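Local atomic coordinates of MdcE (Pseudomonas aeruginosa, PDB entry 5VIP), a protein that probably serves as the gamma subunit of a biotin-independent malonate decarboxylase, with a likely transferase activity. Residues R277-L280 and R281-W284; P70-R73 and A74-G77; S236-D239 and L240-R244. All coordinates share one frame; numbering follows the deposited sequence.

Contact 1 (R277-L280 and R281-W284); sequences RRLL and REQW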
loop_
_atom_site.group_PDB
_atom_site.type_symbol
_atom_site.label_atom_id
_atom_site.label_comp_id
_atom_site.label_asym_id
_atom_site.label_seq_id
_atom_site.Cartn_x
_atom_site.Cartn_y
_atom_site.Cartn_z
ATOM N N ARG A 277 -7.486 15.623 -9.930
ATOM C CA ARG A 277 -8.796 15.135 -9.520
ATOM C C ARG A 277 -9.930 16.000 -10.064
ATOM O O ARG A 277 -10.990 15.481 -10.425
ATOM C CB ARG A 277 -8.877 15.040 -7.991
ATOM C CG ARG A 277 -8.090 13.860 -7.426
ATOM C CD ARG A 277 -8.319 13.690 -5.928
ATOM N NE ARG A 277 -7.803 12.408 -5.439
ATOM C CZ ARG A 277 -6.526 12.176 -5.143
ATOM N NH1 ARG A 277 -5.617 13.142 -5.274
ATOM N NH2 ARG A 277 -6.154 10.975 -4.715
ATOM N N ARG A 278 -9.711 17.310 -10.142
ATOM C CA ARG A 278 -10.728 18.184 -10.734
ATOM C C ARG A 278 -10.930 17.874 -12.230
ATOM O O ARG A 278 -12.056 17.786 -12.709
ATOM C CB ARG A 278 -10.349 19.663 -10.534
ATOM C CG ARG A 278 -11.396 20.652 -11.055
ATOM C CD ARG A 278 -11.003 22.118 -10.794
ATOM N NE ARG A 278 -9.677 22.463 -11.312
ATOM C CZ ARG A 278 -9.416 22.737 -12.590
ATOM N NH1 ARG A 278 -10.390 22.702 -13.492
ATOM N NH2 ARG A 278 -8.180 23.045 -12.969
ATOM N N LEU A 279 -9.838 17.698 -12.966
ATOM C CA LEU A 279 -9.945 17.392 -14.395
ATOM C C LEU A 279 -10.626 16.039 -14.643
ATOM O O LEU A 279 -11.477 15.925 -15.526
ATOM C CB LEU A 279 -8.570 17.414 -15.048
ATOM C CG LEU A 279 -7.912 18.795 -15.081
ATOM C CD1 LEU A 279 -6.492 18.712 -15.620
ATOM C CD2 LEU A 279 -8.764 19.757 -15.910
ATOM N N LEU A 280 -10.258 15.020 -13.865
ATOM C CA LEU A 280 -10.907 13.711 -13.987
ATOM C C LEU A 280 -12.415 13.806 -13.821
ATOM O O LEU A 280 -13.163 13.206 -14.581
ATOM C CB LEU A 280 -10.352 12.728 -12.950
ATOM C CG LEU A 280 -8.964 12.153 -13.201
ATOM C CD1 LEU A 280 -8.510 11.392 -11.978
ATOM C CD2 LEU A 280 -8.995 11.246 -14.415
ATOM N N ARG A 281 -12.861 14.558 -12.820
ATOM C CA ARG A 281 -14.285 14.700 -12.572
ATOM C C ARG A 281 -15.011 15.419 -13.716
ATOM O O ARG A 281 -16.117 15.025 -14.102
ATOM C CB ARG A 281 -14.521 15.450 -11.264
ATOM C CG ARG A 281 -15.968 15.474 -10.841
ATOM C CD ARG A 281 -16.121 16.157 -9.483
ATOM N NE ARG A 281 -15.586 15.355 -8.383
ATOM C CZ ARG A 281 -16.229 14.330 -7.825
ATOM N NH1 ARG A 281 -17.423 13.970 -8.270
ATOM N NH2 ARG A 281 -15.674 13.659 -6.824
ATOM N N GLU A 282 -14.386 16.475 -14.230
ATOM C CA GLU A 282 -14.914 17.223 -15.373
ATOM C C GLU A 282 -15.030 16.333 -16.602
ATOM O O GLU A 282 -15.986 16.432 -17.370
ATOM C CB GLU A 282 -14.013 18.430 -15.693
ATOM C CG GLU A 282 -14.061 19.546 -14.643
ATOM C CD GLU A 282 -13.098 20.689 -14.923
ATOM O OE1 GLU A 282 -12.359 20.631 -15.932
ATOM O OE2 GLU A 282 -13.072 21.651 -14.118
ATOM N N GLN A 283 -14.051 15.461 -16.796
ATOM C CA GLN A 283 -13.992 14.692 -18.036
ATOM C C GLN A 283 -14.583 13.279 -17.946
ATOM O O GLN A 283 -14.695 12.590 -18.962
ATOM C CB GLN A 283 -12.548 14.606 -18.500
ATOM C CG GLN A 283 -11.915 15.963 -18.725
ATOM C CD GLN A 283 -10.474 15.855 -19.123
ATOM O OE1 GLN A 283 -10.041 14.814 -19.614
ATOM N NE2 GLN A 283 -9.707 16.931 -18.913
ATOM N N TRP A 284 -14.955 12.862 -16.741
ATOM C CA TRP A 284 -15.413 11.490 -16.470
ATOM C C TRP A 284 -16.525 10.994 -17.396
ATOM O O TRP A 284 -17.510 11.694 -17.652
ATOM C CB TRP A 284 -15.911 11.392 -15.030
ATOM C CG TRP A 284 -16.085 9.985 -14.529
ATOM C CD1 TRP A 284 -17.262 9.351 -14.250
ATOM C CD2 TRP A 284 -15.041 9.054 -14.220
ATOM N NE1 TRP A 284 -17.012 8.077 -13.794
ATOM C CE2 TRP A 284 -15.660 7.868 -13.768
ATOM C CE3 TRP A 284 -13.645 9.103 -14.291
ATOM C CZ2 TRP A 284 -14.927 6.741 -13.373
ATOM C CZ3 TRP A 284 -12.914 7.977 -13.895
ATOM C CH2 TRP A 284 -13.561 6.818 -13.445
ATOM O OXT TRP A 284 -16.479 9.861 -17.880
#
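Arg278 NH1 donates to Glu282 OE2 at 2.9 Å, an i to i+4 salt bridge along one side of a helix. The bond is bent, with an N-H...O angle of 137°. The oxygen lies near the guanidinium plane, but the donor comes in from above the carboxylate plane. The two groups are turned 60° apart. The two side chains run side by side and point the same way. A bend at chi3 of Arg278 (54°) brings its guanidinium round to the acid. Glu282 stays extended beyond CG, and its CG rests 3.3 Å from Arg278 O. Glu282 OE1 lies 3.7 Å from Leu279 CD2.

Backbone bonds hold these turns together. Arg281 N donates to Arg277 O and Glu282 N to Arg278 O. Gln283 N reaches Leu279 O at 2.9 Å and also makes a weak bond to Leu280 O. Gln283 folds its CG over Leu279 O at 3.2 Å. Its OE1 is hydrogen-bonded to backbone of the chain of another protein. Beyond it, Trp284 CB is 3.3 Å from Leu280 O, and that oxygen lies at the edge of the indole.

Acidic side chains of that other chain form salt bridges with Arg277 and Arg281, and an acidic side chain is also the polar partner of the Trp284 side chain. Its basic side chains pair with Trp284 OXT, and its apolar side chains pack on Leu279, Leu280 and Trp284. Residues 277-283 are the last part of helix 271-283, which follows helix 237-254. The contact's centre is about 31 Å from the centre of the chain.

Contact 2 (P70-R73 and A74-G77); sequences PFPR and ARQG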
loop_
_atom_site.group_PDB
_atom_site.type_symbol
_atom_site.label_atom_id
_atom_site.label_comp_id
_atom_site.label_asym_id
_atom_site.label_seq_id
_atom_site.Cartn_x
_atom_site.Cartn_y
_atom_site.Cartn_z
ATOM N N PRO A 70 11.486 -16.117 13.161
ATOM C CA PRO A 70 11.620 -17.320 12.329
ATOM C C PRO A 70 12.201 -16.999 10.950
ATOM O O PRO A 70 12.848 -17.855 10.353
ATOM C CB PRO A 70 10.180 -17.835 12.218
ATOM C CG PRO A 70 9.525 -17.352 13.471
ATOM C CD PRO A 70 10.155 -16.022 13.792
ATOM N N PHE A 71 11.982 -15.776 10.468
ATOM C CA PHE A 71 12.547 -15.329 9.201
ATOM C C PHE A 71 13.777 -14.456 9.418
ATOM O O PHE A 71 13.674 -13.340 9.937
ATOM C CB PHE A 71 11.481 -14.591 8.382
ATOM C CG PHE A 71 10.424 -15.506 7.848
ATOM C CD1 PHE A 71 10.627 -16.190 6.664
ATOM C CD2 PHE A 71 9.254 -15.732 8.558
ATOM C CE1 PHE A 71 9.670 -17.055 6.166
ATOM C CE2 PHE A 71 8.292 -16.607 8.070
ATOM C CZ PHE A 71 8.505 -17.267 6.869
ATOM N N PRO A 72 14.950 -14.963 9.013
ATOM C CA PRO A 72 16.230 -14.297 9.291
ATOM C C PRO A 72 16.266 -12.878 8.737
ATOM O O PRO A 72 16.869 -12.000 9.347
ATOM C CB PRO A 72 17.260 -15.186 8.584
ATOM C CG PRO A 72 16.582 -16.491 8.390
ATOM C CD PRO A 72 15.127 -16.194 8.228
ATOM N N ARG A 73 15.594 -12.649 7.612
ATOM C CA ARG A 73 15.605 -11.327 6.996
ATOM C C ARG A 73 14.693 -10.325 7.728
ATOM O O ARG A 73 14.617 -9.143 7.364
ATOM C CB ARG A 73 15.214 -11.437 5.518
ATOM C CG ARG A 73 16.266 -12.150 4.652
ATOM C CD ARG A 73 17.654 -11.498 4.763
ATOM N NE ARG A 73 17.594 -10.038 4.680
ATOM C CZ ARG A 73 18.623 -9.218 4.888
ATOM N NH1 ARG A 73 19.823 -9.702 5.197
ATOM N NH2 ARG A 73 18.448 -7.904 4.796
ATOM N N ALA A 74 14.018 -10.787 8.775
ATOM C CA ALA A 74 13.125 -9.908 9.524
ATOM C C ALA A 74 13.495 -9.848 11.006
ATOM O O ALA A 74 12.620 -9.908 11.867
ATOM C CB ALA A 74 11.682 -10.367 9.362
ATOM N N ARG A 75 14.781 -9.721 11.312
ATOM C CA ARG A 75 15.198 -9.765 12.718
ATOM C C ARG A 75 15.652 -8.422 13.262
ATOM O O ARG A 75 16.232 -8.346 14.345
ATOM C CB ARG A 75 16.307 -10.801 12.897
ATOM C CG ARG A 75 15.761 -12.206 12.882
ATOM C CD ARG A 75 16.834 -13.268 12.864
ATOM N NE ARG A 75 16.215 -14.589 12.831
ATOM C CZ ARG A 75 16.863 -15.721 12.590
ATOM N NH1 ARG A 75 18.168 -15.703 12.353
ATOM N NH2 ARG A 75 16.200 -16.868 12.579
ATOM N N GLN A 76 15.389 -7.357 12.518
ATOM C CA GLN A 76 15.781 -6.029 12.959
ATOM C C GLN A 76 14.634 -5.027 12.846
ATOM O O GLN A 76 14.856 -3.854 12.579
ATOM C CB GLN A 76 16.991 -5.550 12.157
ATOM C CG GLN A 76 18.166 -6.516 12.231
ATOM C CD GLN A 76 19.486 -5.857 11.931
ATOM O OE1 GLN A 76 19.799 -5.560 10.780
ATOM N NE2 GLN A 76 20.266 -5.607 12.972
ATOM N N GLY A 77 13.406 -5.495 13.042
ATOM C CA GLY A 77 12.270 -4.596 13.095
ATOM C C GLY A 77 11.522 -4.420 11.778
ATOM O O GLY A 77 10.544 -3.669 11.720
HETATM O O HOH W 1 17.102 -8.726 9.487
#
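Phe71, Pro72, Arg73 and Ala74 make a type I beta turn. Pro72 (phi/psi -57°/-33°) and Arg73 take the two middle positions. Ala74 N closes the turn by donating to Phe71 O at 2.8 Å. The N-H points well at the oxygen, but the donor sits above the carbonyl plane. A water bridges the next step of the backbone: it accepts from Arg75 N at 3.1 Å and donates to Pro72 O at 3.3 Å. The chain is thus tied back on Pro72 after the turn has closed.

Across the ends of the turn, Phe71 CB and Ala74 CB touch at 4.3 Å. The phenyl ring leads away from Ala74 and packs on Leu81 and Leu82 of helix 81-97, on Arg121 and Glu122 of helix 120-124, and on an apolar side chain of the chain of another protein.

The turn lies in the loop that leads from strand 56-63 to helix 81-97. That helix is the connection to the neighbouring parallel strand 106-113, so the loop is part of a beta-alpha-beta crossover.

Arg75 comes back over the proline. Its chain is extended from CG to NE, with CG beside the backbone N, and this lays the side chain along Pro72. One face of the guanidinium rests on Pro72 CA, which lies 3.5 Å from its plane and toward its rim. Pro72 CB lies 3.9 Å from Arg75 NH1. NE of Arg75 donates to Asn69 O, which helps to hold the group there. The Arg73 side chain meets Glu122 of helix 120-124, and its NE makes a weak hydrogen bond to Tyr118 O.

Contact 3 (S236-D239 and L240-R244); sequences STAD and LVRVR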
loop_
_atom_site.group_PDB
_atom_site.type_symbol
_atom_site.label_atom_id
_atom_site.label_comp_id
_atom_site.label_asym_id
_atom_site.label_seq_id
_atom_site.Cartn_x
_atom_site.Cartn_y
_atom_site.Cartn_z
ATOM N N SER A 236 9.093 11.268 28.576
ATOM C CA SER A 236 8.923 11.780 29.924
ATOM C C SER A 236 7.441 11.711 30.265
ATOM O O SER A 236 6.615 11.434 29.392
ATOM C CB SER A 236 9.434 13.212 30.019
ATOM O OG SER A 236 8.533 14.099 29.373
ATOM N N THR A 237 7.101 11.966 31.523
ATOM C CA THR A 237 5.704 11.978 31.939
ATOM C C THR A 237 4.942 13.053 31.180
ATOM O O THR A 237 3.811 12.831 30.751
ATOM C CB THR A 237 5.561 12.224 33.460
ATOM O OG1 THR A 237 6.348 11.265 34.171
ATOM C CG2 THR A 237 4.103 12.093 33.897
ATOM N N ALA A 238 5.576 14.213 31.012
ATOM C CA ALA A 238 4.970 15.331 30.291
ATOM C C ALA A 238 4.778 14.994 28.811
ATOM O O ALA A 238 3.796 15.401 28.191
ATOM C CB ALA A 238 5.825 16.584 30.437
ATOM N N ASP A 239 5.737 14.268 28.250
ATOM C CA ASP A 239 5.642 13.812 26.868
ATOM C C ASP A 239 4.423 12.912 26.686
ATOM O O ASP A 239 3.615 13.096 25.761
ATOM C CB ASP A 239 6.909 13.064 26.468
ATOM C CG ASP A 239 8.078 13.986 26.196
ATOM O OD1 ASP A 239 7.850 15.186 25.925
ATOM O OD2 ASP A 239 9.228 13.500 26.225
ATOM N N LEU A 240 4.295 11.942 27.588
ATOM C CA LEU A 240 3.202 10.983 27.558
ATOM C C LEU A 240 1.870 11.725 27.636
ATOM O O LEU A 240 0.924 11.407 26.915
ATOM C CB LEU A 240 3.353 9.976 28.704
ATOM C CG LEU A 240 2.627 8.639 28.649
ATOM C CD1 LEU A 240 2.889 7.941 27.315
ATOM C CD2 LEU A 240 3.074 7.748 29.814
ATOM N N VAL A 241 1.822 12.742 28.493
ATOM C CA VAL A 241 0.638 13.579 28.641
ATOM C C VAL A 241 0.329 14.365 27.365
ATOM O O VAL A 241 -0.825 14.454 26.948
ATOM C CB VAL A 241 0.802 14.569 29.828
ATOM C CG1 VAL A 241 -0.315 15.605 29.832
ATOM C CG2 VAL A 241 0.842 13.805 31.140
ATOM N N ARG A 242 1.356 14.941 26.750
ATOM C CA ARG A 242 1.148 15.707 25.528
ATOM C C ARG A 242 0.675 14.791 24.394
ATOM O O ARG A 242 -0.234 15.146 23.645
ATOM C CB ARG A 242 2.424 16.460 25.118
ATOM C CG ARG A 242 2.762 17.660 26.029
ATOM C CD ARG A 242 3.957 18.479 25.516
ATOM N NE ARG A 242 5.232 17.879 25.893
ATOM C CZ ARG A 242 5.895 18.168 27.009
ATOM N NH1 ARG A 242 5.412 19.065 27.859
ATOM N NH2 ARG A 242 7.047 17.561 27.280
ATOM N N VAL A 243 1.283 13.616 24.276
ATOM C CA VAL A 243 0.919 12.694 23.201
ATOM C C VAL A 243 -0.484 12.118 23.411
ATOM O O VAL A 243 -1.279 12.064 22.476
ATOM C CB VAL A 243 1.940 11.555 23.063
ATOM C CG1 VAL A 243 1.413 10.461 22.105
ATOM C CG2 VAL A 243 3.258 12.108 22.573
ATOM N N ARG A 244 -0.802 11.716 24.641
ATOM C CA ARG A 244 -2.145 11.216 24.936
ATOM C C ARG A 244 -3.201 12.270 24.635
ATOM O O ARG A 244 -4.270 11.957 24.103
ATOM C CB ARG A 244 -2.252 10.762 26.395
ATOM C CG ARG A 244 -1.788 9.337 26.598
ATOM C CD ARG A 244 -1.741 8.931 28.054
ATOM N NE ARG A 244 -1.309 7.542 28.163
ATOM C CZ ARG A 244 -0.855 6.977 29.276
ATOM N NH1 ARG A 244 -0.767 7.689 30.390
ATOM N NH2 ARG A 244 -0.482 5.701 29.269
#
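Four successive i to i+4 backbone bonds start the helix: Leu240 N to Ser236 O, Val241 N to Thr237 O, Arg242 N to Ala238 O and Val243 N to Asp239 O. Val243 N lies 2.8 Å from Asp239 O.

One salt bridge runs between the side chains. Arg242 NH2 donates to Asp239 OD1 at 2.8 Å, with an N-H...O angle of 159°. OD1 lies near the guanidinium plane, while the arginine approaches from above the carboxylate plane. The two planes stand 74° apart. Arg242 bends at chi3 (-82°), which folds its guanidinium back over the first turn. One face then lies over Ala238 O, and Arg242 NH2 is 3.5 Å from Ala238 CB. NH2 also forms a salt bridge with Glu230.

Val241 CG2 makes a close methyl-carbonyl contact with Thr237 O at 3.1 Å. Apolar packing turns to helix 24-33: Leu240 meets Ala31 and Leu32, and Val243 meets Trp28.

Capping bonds complete the set. Asp239 N donates to Ser236 OG at 3.0 Å, and Ser236 N donates to Asp239 OD2 at 3.2 Å. The buried carboxylate also accepts from Glu230 N on OD1 and Thr231 N on OD2, so four donors hold it in place. The reciprocal Ser236-Asp239 pair is a capping box, with Ser236 as N-cap of helix 237-254.

Overall arrangement
All three contacts are local. Contacts 1 and 3 lie at the end and the start of two successive helices, 271-283 and 237-254, with centres about 44 Å apart. Contact 2 is a loop turn between a strand and a helix. Contact 1 is a surface contact, and six of its residues are within reach of the chain of another protein. Contacts 2 and 3 are partly buried, with centres about 19 Å from that of the chain. In contact 1 an arginine reaches forward to an acid. In contact 3 one reaches back to an acid. In contact 2 one reaches back over Pro72, and one face of it rests on the proline CA. Contact 3 alone has a buried acid serving a helix cap.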